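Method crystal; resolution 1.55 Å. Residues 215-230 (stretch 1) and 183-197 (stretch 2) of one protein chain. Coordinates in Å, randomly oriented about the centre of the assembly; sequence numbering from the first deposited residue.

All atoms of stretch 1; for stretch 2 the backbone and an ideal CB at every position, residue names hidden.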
# COMPACT_ATOMS: atom_id res chain seq x y z
N LEU A 215 -17.22 -2.63 -3.36
CA LEU A 215 -16.20 -3.19 -2.47
C LEU A 215 -15.22 -2.08 -2.15
O LEU A 215 -15.10 -1.13 -2.94
CB LEU A 215 -15.43 -4.32 -3.18
CG LEU A 215 -16.23 -5.46 -3.73
CD1 LEU A 215 -15.36 -6.47 -4.49
CD2 LEU A 215 -17.01 -6.13 -2.68
N PRO A 216 -14.54 -2.14 -1.00
CA PRO A 216 -13.60 -1.05 -0.66
C PRO A 216 -12.64 -0.66 -1.81
O PRO A 216 -12.41 0.53 -2.03
CB PRO A 216 -12.86 -1.59 0.56
CG PRO A 216 -13.98 -2.37 1.26
CD PRO A 216 -14.64 -3.12 0.12
N ALA A 217 -12.04 -1.66 -2.45
CA ALA A 217 -11.09 -1.39 -3.51
C ALA A 217 -11.67 -0.59 -4.65
O ALA A 217 -10.91 0.05 -5.42
CB ALA A 217 -10.48 -2.64 -4.01
N TYR A 218 -12.97 -0.68 -4.85
CA TYR A 218 -13.66 0.10 -5.91
C TYR A 218 -13.42 1.59 -5.75
O TYR A 218 -13.37 2.29 -6.74
CB TYR A 218 -15.18 -0.12 -5.85
CG TYR A 218 -15.98 0.67 -6.84
CD1 TYR A 218 -16.02 0.31 -8.18
CD2 TYR A 218 -16.71 1.79 -6.42
CE1 TYR A 218 -16.78 1.04 -9.08
CE2 TYR A 218 -17.50 2.48 -7.29
CZ TYR A 218 -17.50 2.14 -8.63
OH TYR A 218 -18.28 2.82 -9.54
N PHE A 219 -13.21 2.06 -4.52
CA PHE A 219 -13.14 3.52 -4.28
C PHE A 219 -11.76 4.12 -4.30
O PHE A 219 -11.63 5.34 -4.14
CB PHE A 219 -13.85 3.88 -2.98
CG PHE A 219 -15.31 3.54 -2.98
CD1 PHE A 219 -16.25 4.36 -3.61
CD2 PHE A 219 -15.73 2.36 -2.42
CE1 PHE A 219 -17.57 4.01 -3.67
CE2 PHE A 219 -17.09 2.00 -2.49
CZ PHE A 219 -18.00 2.84 -3.08
N VAL A 220 -10.74 3.30 -4.50
CA VAL A 220 -9.36 3.77 -4.44
C VAL A 220 -8.85 3.89 -5.88
O VAL A 220 -8.76 2.90 -6.63
CB VAL A 220 -8.41 2.85 -3.61
CG1 VAL A 220 -7.03 3.42 -3.61
CG2 VAL A 220 -8.86 2.79 -2.22
N ARG A 221 -8.57 5.12 -6.26
CA ARG A 221 -8.15 5.45 -7.62
C ARG A 221 -7.01 6.42 -7.61
O ARG A 221 -6.98 7.35 -6.78
CB ARG A 221 -9.29 6.07 -8.38
CG ARG A 221 -10.55 5.27 -8.44
CD ARG A 221 -10.49 4.01 -9.28
NE ARG A 221 -11.77 3.27 -9.14
CZ ARG A 221 -12.82 3.36 -9.91
NH1 ARG A 221 -12.83 4.17 -10.97
NH2 ARG A 221 -13.91 2.64 -9.61
N GLY A 222 -6.08 6.26 -8.54
CA GLY A 222 -5.01 7.23 -8.72
C GLY A 222 -5.52 8.51 -9.38
O GLY A 222 -6.47 8.50 -10.16
N LYS A 223 -4.93 9.64 -9.04
CA LYS A 223 -5.35 10.88 -9.67
C LYS A 223 -5.03 10.90 -11.16
O LYS A 223 -5.75 11.54 -11.95
CB LYS A 223 -4.61 12.06 -9.07
CG LYS A 223 -4.90 12.37 -7.67
CD LYS A 223 -3.96 13.52 -7.31
CE LYS A 223 -4.01 13.88 -5.87
NZ LYS A 223 -3.01 14.95 -5.56
N GLU A 224 -3.97 10.20 -11.55
CA GLU A 224 -3.54 10.11 -12.94
C GLU A 224 -3.97 8.77 -13.53
O GLU A 224 -4.50 8.70 -14.65
CB GLU A 224 -2.03 10.28 -13.05
CG GLU A 224 -1.57 11.71 -12.81
CD GLU A 224 -2.13 12.65 -13.84
OE1 GLU A 224 -2.02 12.34 -15.06
OE2 GLU A 224 -2.70 13.70 -13.45
N LYS A 225 -3.75 7.71 -12.78
CA LYS A 225 -4.00 6.35 -13.26
C LYS A 225 -4.16 5.33 -12.16
O LYS A 225 -3.52 5.42 -11.14
CB LYS A 225 -2.83 5.92 -14.14
CG LYS A 225 -3.22 4.91 -15.18
CD LYS A 225 -2.06 4.58 -16.16
CE LYS A 225 -1.67 5.78 -16.94
NZ LYS A 225 -1.02 5.42 -18.26
N THR A 226 -5.02 4.33 -12.41
CA THR A 226 -5.12 3.15 -11.59
C THR A 226 -4.76 1.95 -12.47
O THR A 226 -5.23 1.82 -13.60
CB THR A 226 -6.53 2.97 -11.06
OG1 THR A 226 -6.92 4.16 -10.35
CG2 THR A 226 -6.62 1.90 -10.10
N VAL A 227 -3.88 1.12 -11.96
CA VAL A 227 -3.38 -0.04 -12.68
C VAL A 227 -3.51 -1.29 -11.86
O VAL A 227 -3.08 -1.32 -10.71
CB VAL A 227 -1.89 0.14 -13.00
CG1 VAL A 227 -1.39 -1.11 -13.76
CG2 VAL A 227 -1.62 1.44 -13.83
N TRP A 228 -4.08 -2.34 -12.44
CA TRP A 228 -4.15 -3.64 -11.79
C TRP A 228 -3.14 -4.58 -12.51
O TRP A 228 -3.12 -4.67 -13.72
CB TRP A 228 -5.54 -4.24 -11.91
CG TRP A 228 -6.60 -3.46 -11.16
CD1 TRP A 228 -7.13 -2.26 -11.53
CD2 TRP A 228 -7.25 -3.82 -9.95
NE1 TRP A 228 -8.06 -1.84 -10.63
CE2 TRP A 228 -8.12 -2.76 -9.61
CE3 TRP A 228 -7.16 -4.90 -9.10
CZ2 TRP A 228 -8.95 -2.80 -8.51
CZ3 TRP A 228 -7.99 -4.93 -7.99
CH2 TRP A 228 -8.85 -3.87 -7.69
N PHE A 229 -2.35 -5.30 -11.71
CA PHE A 229 -1.51 -6.36 -12.23
C PHE A 229 -2.12 -7.65 -11.70
O PHE A 229 -2.05 -7.92 -10.49
CB PHE A 229 -0.07 -6.18 -11.74
CG PHE A 229 0.61 -4.96 -12.24
CD1 PHE A 229 1.10 -4.93 -13.50
CD2 PHE A 229 0.76 -3.83 -11.43
CE1 PHE A 229 1.72 -3.78 -14.00
CE2 PHE A 229 1.39 -2.67 -11.93
CZ PHE A 229 1.89 -2.66 -13.18
N VAL A 230 -2.72 -8.42 -12.59
CA VAL A 230 -3.51 -9.58 -12.22
C VAL A 230 -2.86 -10.86 -12.69
O VAL A 230 -2.65 -11.06 -13.90
CB VAL A 230 -4.88 -9.49 -12.85
CG1 VAL A 230 -5.76 -10.69 -12.40
CG2 VAL A 230 -5.51 -8.14 -12.51
N UNK A 183 -7.11 6.19 4.91
CA UNK A 183 -8.53 6.26 4.43
C UNK A 183 -8.57 6.42 2.93
O UNK A 183 -7.54 6.58 2.25
CB UNK A 183 -9.28 7.42 5.09
N UNK A 184 -9.75 6.32 2.34
CA UNK A 184 -9.88 6.67 0.92
C UNK A 184 -9.27 8.05 0.59
O UNK A 184 -8.57 8.21 -0.43
CB UNK A 184 -11.36 6.65 0.52
N UNK A 185 -9.54 9.04 1.42
CA UNK A 185 -8.99 10.39 1.23
C UNK A 185 -7.48 10.39 1.05
O UNK A 185 -6.97 10.99 0.07
CB UNK A 185 -9.36 11.28 2.42
N UNK A 186 -6.78 9.68 1.93
CA UNK A 186 -5.31 9.64 1.93
C UNK A 186 -4.84 8.88 0.68
O UNK A 186 -3.97 9.35 -0.08
CB UNK A 186 -4.78 8.98 3.20
N UNK A 187 -5.45 7.73 0.45
CA UNK A 187 -5.02 6.86 -0.67
C UNK A 187 -5.24 7.57 -2.00
O UNK A 187 -4.43 7.46 -2.93
CB UNK A 187 -5.78 5.53 -0.65
N UNK A 188 -6.36 8.27 -2.11
CA UNK A 188 -6.73 8.95 -3.33
C UNK A 188 -5.94 10.23 -3.65
O UNK A 188 -6.10 10.83 -4.71
CB UNK A 188 -8.22 9.29 -3.26
N UNK A 189 -5.03 10.66 -2.77
CA UNK A 189 -4.07 11.68 -3.15
C UNK A 189 -2.94 11.13 -4.03
O UNK A 189 -2.18 11.91 -4.60
CB UNK A 189 -3.48 12.32 -1.89
N UNK A 190 -2.85 9.81 -4.15
CA UNK A 190 -1.79 9.20 -4.94
C UNK A 190 -1.98 9.45 -6.43
O UNK A 190 -3.06 9.25 -6.97
CB UNK A 190 -1.73 7.70 -4.67
N UNK A 191 -0.91 9.88 -7.11
CA UNK A 191 -0.94 10.08 -8.56
C UNK A 191 -1.22 8.73 -9.27
O UNK A 191 -2.07 8.67 -10.15
CB UNK A 191 0.38 10.68 -9.04
N UNK A 192 -0.54 7.67 -8.82
CA UNK A 192 -0.67 6.34 -9.42
C UNK A 192 -0.99 5.34 -8.34
O UNK A 192 -0.36 5.32 -7.30
CB UNK A 192 0.60 5.94 -10.17
N UNK A 193 -2.04 4.54 -8.55
CA UNK A 193 -2.38 3.49 -7.66
C UNK A 193 -2.21 2.18 -8.44
O UNK A 193 -2.74 2.03 -9.56
CB UNK A 193 -3.80 3.66 -7.11
N UNK A 194 -1.41 1.29 -7.87
CA UNK A 194 -1.16 -0.04 -8.43
C UNK A 194 -1.77 -1.07 -7.51
O UNK A 194 -1.45 -1.11 -6.32
CB UNK A 194 0.34 -0.30 -8.62
N UNK A 195 -2.60 -1.96 -8.04
CA UNK A 195 -3.11 -3.10 -7.26
C UNK A 195 -2.40 -4.36 -7.74
O UNK A 195 -2.28 -4.58 -8.94
CB UNK A 195 -4.63 -3.24 -7.40
N UNK A 196 -1.99 -5.22 -6.81
CA UNK A 196 -1.28 -6.46 -7.13
C UNK A 196 -2.11 -7.60 -6.60
O UNK A 196 -2.24 -7.73 -5.38
CB UNK A 196 0.13 -6.48 -6.54
N UNK A 197 -2.71 -8.37 -7.49
CA UNK A 197 -3.63 -9.44 -7.12
C UNK A 197 -3.33 -10.67 -7.92
O UNK A 197 -2.87 -10.58 -9.08
CB UNK A 197 -5.09 -9.02 -7.32

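Position 183 lies beyond the reach of stretch 1, just before a helical turn, where a small oxygen-bearing side chain such as Ser, Thr, Asp or Asn could cap. It is Thr183, whose OG1 accepts a weak capping bond from the backbone N of 186 at 3.3 Å.

At 184 the CA-to-CB bond points sideways, its ideal CB 4.9 Å from Phe219 O, so a short side chain would fall short while a long apolar one could reach Pro216, Phe219 and Val220. Phe184 does so: Phe219 CB sits over its ring face, 3.8 Å from Phe184 CZ, and Val220 CG2 lies 3.8 Å from Phe184 CD1.

Positions 185 and 186 are helical and out of reach, so stretch 1 sets no preference; they are Arg185 and Ala186.

At 187 the CB points toward stretch 1, 3.8 Å from Val220 CG1, favouring an apolar residue. Leu187 packs its CB 3.9 Å from Val220 CG1.

Near 188 stretch 1 offers a carbonyl, Phe219 O, and an amide, Arg221 N. A side chain with both donor and acceptor, Asn or perhaps Gln, could serve both. Asn188 does: its ND2 donates to Phe219 O (3.0 Å), and its OD1 accepts from Arg221 N (2.9 Å). A water also bridges Asn188 O and Arg221 O.

Positions 189 and 190 point away, within a turn, so small polar residues fit well. Thr189 OG1 donates to Ala186 O (2.8 Å) and Ser190 OG to Leu187 O (2.8 Å), while Ser190 O accepts from Lys223 N (2.8 Å).

The CB at 191 also points away, but the aliphatic parts of Lys223 and Glu224 lie close enough for Leu, Met or a long polar chain. Leu191 brings CD2 within 4.0 Å of Lys223 CD; its backbone O accepts from both Glu224 N (2.8 Å) and Lys225 N (3.3 Å).

From 192 the extended backbone pairs in parallel with 225-230, and side chains alternate between faces. Position 192 shares a face with Lys225, and a broad side chain could cover methylenes there. Tyr192 takes Glu224 CB over its ring face, 3.8 Å from Tyr192 CE1.

At 193 the CB is 3.7 Å from Gly222 N, with Val220 and Thr226 nearby, so a compact beta-branched residue suits. Val193 places CG2 3.4 Å from Gly222 N and CG1 4.1 Å from Val220 CG1.

Position 194 faces Val227 and the Phe229 ring, suiting Leu, Ile or Met. Leu194 CD2 meets Val227 CB at 3.7 Å, and its CD1 lies at the Phe229 ring edge.

Position 195 has its CB tight against Trp228 CE3, 3.5 Å away, with Ala217 and Val220 beyond: an aromatic residue could stack. Phe195 does, face-to-face with the six-membered ring, centroids 4.0 Å apart.

Position 196 neighbours Phe229, and an apolar chain suits; Leu196 CD1 reaches Phe229 CD2 at 3.8 Å.

At 197, on the face of the sheet shared with Trp228 and Val230, a branched aliphatic fits. Ile197 CG1 packs 3.8 Å from Val230 CG2, and its CD1 3.9 Å from Trp228 CE3.

Stretch 2 183-197: TFRALNTSLYVLFLI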
# COMPACT_ATOMS: atom_id res chain seq x y z
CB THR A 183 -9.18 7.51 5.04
OG1 THR A 183 -8.42 8.66 4.66
CG2 THR A 183 -9.19 7.49 6.56
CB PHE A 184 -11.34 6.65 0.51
CG PHE A 184 -12.01 5.30 0.60
CD1 PHE A 184 -11.33 4.11 0.36
CD2 PHE A 184 -13.39 5.24 0.81
CE1 PHE A 184 -11.97 2.88 0.40
CE2 PHE A 184 -14.05 4.00 0.85
CZ PHE A 184 -13.33 2.80 0.64
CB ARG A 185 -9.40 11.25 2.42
CG ARG A 185 -8.84 12.60 2.42
CD ARG A 185 -9.51 13.41 3.52
NE ARG A 185 -8.74 14.59 3.85
CZ ARG A 185 -8.70 15.16 5.07
NH1 ARG A 185 -9.39 14.65 6.09
NH2 ARG A 185 -7.93 16.23 5.25
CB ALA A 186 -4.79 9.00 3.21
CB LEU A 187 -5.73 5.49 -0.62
CG LEU A 187 -5.28 4.57 0.54
CD1 LEU A 187 -6.12 3.35 0.54
CD2 LEU A 187 -3.84 4.18 0.32
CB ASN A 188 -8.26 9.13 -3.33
CG ASN A 188 -9.02 7.84 -3.57
OD1 ASN A 188 -8.44 6.83 -3.95
ND2 ASN A 188 -10.32 7.86 -3.33
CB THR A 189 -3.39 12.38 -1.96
OG1 THR A 189 -2.59 11.45 -1.21
CG2 THR A 189 -4.42 12.93 -0.98
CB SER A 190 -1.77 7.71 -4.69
OG SER A 190 -1.66 7.31 -3.34
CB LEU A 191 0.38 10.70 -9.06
CG LEU A 191 0.70 12.11 -8.52
CD1 LEU A 191 2.07 12.57 -9.05
CD2 LEU A 191 -0.39 13.13 -8.99
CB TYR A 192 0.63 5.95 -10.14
CG TYR A 192 1.00 6.89 -11.25
CD1 TYR A 192 0.45 6.76 -12.49
CD2 TYR A 192 1.88 7.97 -11.03
CE1 TYR A 192 0.74 7.65 -13.53
CE2 TYR A 192 2.20 8.90 -12.07
CZ TYR A 192 1.61 8.71 -13.32
OH TYR A 192 1.88 9.55 -14.38
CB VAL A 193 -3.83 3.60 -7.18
CG1 VAL A 193 -4.23 2.38 -6.47
CG2 VAL A 193 -4.00 4.79 -6.25
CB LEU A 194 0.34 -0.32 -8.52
CG LEU A 194 1.20 0.76 -9.19
CD1 LEU A 194 2.66 0.25 -9.42
CD2 LEU A 194 0.62 1.22 -10.46
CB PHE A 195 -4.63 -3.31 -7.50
CG PHE A 195 -5.48 -2.30 -6.78
CD1 PHE A 195 -5.86 -2.52 -5.45
CD2 PHE A 195 -5.96 -1.17 -7.44
CE1 PHE A 195 -6.65 -1.61 -4.78
CE2 PHE A 195 -6.78 -0.28 -6.75
CZ PHE A 195 -7.10 -0.49 -5.48
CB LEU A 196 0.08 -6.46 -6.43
CG LEU A 196 1.23 -5.70 -7.01
CD1 LEU A 196 0.91 -4.45 -7.64
CD2 LEU A 196 2.37 -5.63 -6.01
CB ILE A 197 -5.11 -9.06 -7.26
CG1 ILE A 197 -5.51 -8.67 -8.72
CG2 ILE A 197 -5.48 -7.94 -6.28
CD1 ILE A 197 -7.00 -8.82 -8.88
O HOH W 1 -7.82 10.00 -6.74
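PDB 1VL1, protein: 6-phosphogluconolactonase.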